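Local atomic coordinates of SusD superfamily protein (Bacteroides vulgatus, PDB entry 3MYV), a protein that probably binds polysaccharide at the outer membrane of a gut bacterium, as a member of the SusD family. Residues V279-A284 with G412-P417. Numbering follows the deposited sequence.
Sequences VTQKYA and GGYHLP
Tyr414 reaches from a surface loop to the start of helix 281-288 and donates a hydrogen bond from its hydroxyl to the backbone carbonyl of Val279, with Tyr414 OH 2.6 Å from Val279 O. The carbonyl lies at the ring's edge, near its plane, while the phenol oxygen stands above the carbonyl plane, 37° out of it. One face of the same ring lies over the first turn of the helix, with Gln281 N 3.6 Å from Tyr414 CZ and Gln281 CB 3.7 Å from Tyr414 CE2. Beneath this face a water accepts from both Gln281 N and Tyr414 N, so two backbone N-H groups of separate segments share one oxygen. Gln281, its CG anti to the backbone N (chi1 -168°) and its chain extended beyond in the modelled conformer, one of two, runs past Gly413, so the approach of its amide to this glycine is doubtful; Gly413, whose phi is positive, has its CA 3.8 Å from Gln281 CB. Nearby, Thr280 CG2 packs 3.7 Å from His415 CE1, approaching the imidazole obliquely. The arrangement is a helix N-terminus met by a loop: Thr280 is the N-cap, its OG1 accepting from Tyr283 N and also bonded to Asp46 O, and the loop between strands 408-409 and 422-423 packs against it within the SusD-family region. A phenylalanine in place of Tyr414 could keep the ring packing, but would probably leave Val279 O without this donor and Trp310 N without its acceptor. Further out, that bond from Trp310 N to Tyr414 OH ties the phenol to strand 307-312, whose Val309 also touches the tyrosine side chain. His415 ND1 is hydrogen-bonded to Tyr61 OH, and in this conformer Gln281 NE2 turns to Glu285 one helical turn on.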
loop_
_atom_site.group_PDB
_atom_site.type_symbol
_atom_site.label_atom_id
_atom_site.label_comp_id
_atom_site.label_asym_id
_atom_site.label_seq_id
_atom_site.Cartn_x
_atom_site.Cartn_y
_atom_site.Cartn_z
ATOM N N VAL A 279 -4.580 -13.338 -11.354
ATOM C CA VAL A 279 -3.325 -12.879 -11.911
ATOM C C VAL A 279 -3.468 -12.907 -13.433
ATOM O O VAL A 279 -4.286 -13.635 -13.983
ATOM C CB VAL A 279 -2.080 -13.666 -11.413
ATOM C CG1 VAL A 279 -2.034 -13.631 -9.867
ATOM C CG2 VAL A 279 -2.039 -15.109 -11.964
ATOM N N THR A 280 -2.666 -12.103 -14.105
ATOM C CA THR A 280 -2.649 -12.089 -15.566
ATOM C C THR A 280 -1.836 -13.290 -16.085
ATOM O O THR A 280 -1.080 -13.953 -15.321
ATOM C CB THR A 280 -1.995 -10.803 -16.069
ATOM O OG1 THR A 280 -0.684 -10.720 -15.503
ATOM C CG2 THR A 280 -2.818 -9.572 -15.673
ATOM N N GLN A 281 -1.998 -13.579 -17.373
ATOM C CA GLN A 281 -1.224 -14.624 -18.013
ATOM C C GLN A 281 0.278 -14.298 -17.906
ATOM O O GLN A 281 1.093 -15.185 -17.673
ATOM C CB GLN A 281 -1.649 -14.816 -19.471
ATOM C CG GLN A 281 -1.067 -16.084 -20.099
ATOM C CD GLN A 281 -1.519 -16.315 -21.525
ATOM O OE1 GLN A 281 -2.691 -16.160 -21.853
ATOM N NE2 GLN A 281 -0.588 -16.720 -22.376
ATOM N N LYS A 282 0.632 -13.022 -18.031
ATOM C CA LYS A 282 2.026 -12.582 -17.911
ATOM C C LYS A 282 2.611 -12.976 -16.554
ATOM O O LYS A 282 3.696 -13.539 -16.495
ATOM C CB LYS A 282 2.135 -11.069 -18.136
ATOM C CG LYS A 282 3.501 -10.471 -17.839
ATOM C CD LYS A 282 3.493 -9.624 -16.550
ATOM C CE LYS A 282 4.905 -9.303 -16.090
ATOM N NZ LYS A 282 4.995 -8.547 -14.807
ATOM N N TYR A 283 1.897 -12.722 -15.469
ATOM C CA TYR A 283 2.428 -13.050 -14.159
ATOM C C TYR A 283 2.522 -14.579 -13.975
ATOM O O TYR A 283 3.523 -15.105 -13.495
ATOM C CB TYR A 283 1.588 -12.456 -13.039
ATOM C CG TYR A 283 2.198 -12.730 -11.666
ATOM C CD1 TYR A 283 3.175 -11.888 -11.138
ATOM C CD2 TYR A 283 1.846 -13.854 -10.926
ATOM C CE1 TYR A 283 3.742 -12.123 -9.911
ATOM C CE2 TYR A 283 2.438 -14.117 -9.700
ATOM C CZ TYR A 283 3.394 -13.231 -9.196
ATOM O OH TYR A 283 3.984 -13.473 -7.977
ATOM N N ALA A 284 1.478 -15.279 -14.389
ATOM C CA ALA A 284 1.442 -16.720 -14.261
ATOM C C ALA A 284 2.599 -17.350 -15.025
ATOM O O ALA A 284 3.315 -18.203 -14.492
ATOM C CB ALA A 284 0.122 -17.241 -14.756
ATOM N N GLY A 412 -2.980 -8.786 -24.607
ATOM C CA GLY A 412 -2.947 -10.225 -24.851
ATOM C C GLY A 412 -3.408 -11.041 -23.656
ATOM O O GLY A 412 -4.211 -10.572 -22.833
ATOM N N GLY A 413 -2.909 -12.270 -23.583
ATOM C CA GLY A 413 -3.270 -13.196 -22.528
ATOM C C GLY A 413 -4.760 -13.435 -22.483
ATOM O O GLY A 413 -5.391 -13.730 -23.494
ATOM N N TYR A 414 -5.337 -13.276 -21.300
ATOM C CA TYR A 414 -6.771 -13.313 -21.137
ATOM C C TYR A 414 -7.308 -11.985 -20.576
ATOM O O TYR A 414 -8.318 -11.936 -19.870
ATOM C CB TYR A 414 -7.180 -14.521 -20.283
ATOM C CG TYR A 414 -6.403 -14.814 -19.009
ATOM C CD1 TYR A 414 -6.708 -14.161 -17.809
ATOM C CD2 TYR A 414 -5.420 -15.811 -18.978
ATOM C CE1 TYR A 414 -6.025 -14.451 -16.636
ATOM C CE2 TYR A 414 -4.744 -16.125 -17.815
ATOM C CZ TYR A 414 -5.047 -15.438 -16.632
ATOM O OH TYR A 414 -4.374 -15.761 -15.478
ATOM N N HIS A 415 -6.654 -10.897 -20.945
ATOM C CA HIS A 415 -7.179 -9.571 -20.651
ATOM C C HIS A 415 -8.574 -9.384 -21.242
ATOM O O HIS A 415 -8.911 -9.953 -22.294
ATOM C CB HIS A 415 -6.236 -8.480 -21.151
ATOM C CG HIS A 415 -5.074 -8.219 -20.236
ATOM N ND1 HIS A 415 -5.193 -7.477 -19.079
ATOM C CD2 HIS A 415 -3.773 -8.581 -20.319
ATOM C CE1 HIS A 415 -4.015 -7.410 -18.485
ATOM N NE2 HIS A 415 -3.141 -8.088 -19.206
ATOM N N LEU A 416 -9.378 -8.576 -20.567
ATOM C CA LEU A 416 -10.720 -8.274 -21.043
ATOM C C LEU A 416 -10.729 -7.322 -22.229
ATOM O O LEU A 416 -9.796 -6.530 -22.415
ATOM C CB LEU A 416 -11.548 -7.652 -19.926
ATOM C CG LEU A 416 -11.665 -8.415 -18.599
ATOM C CD1 LEU A 416 -12.662 -7.711 -17.686
ATOM C CD2 LEU A 416 -12.081 -9.858 -18.854
ATOM N N PRO A 417 -11.805 -7.372 -23.026
ATOM C CA PRO A 417 -11.883 -6.413 -24.137
ATOM C C PRO A 417 -11.841 -4.965 -23.640
ATOM O O PRO A 417 -12.331 -4.659 -22.565
ATOM C CB PRO A 417 -13.254 -6.707 -24.781
ATOM C CG PRO A 417 -13.600 -8.098 -24.362
ATOM C CD PRO A 417 -12.945 -8.301 -22.999
HETATM O O HOH W 1 -3.883 -12.010 -18.956
#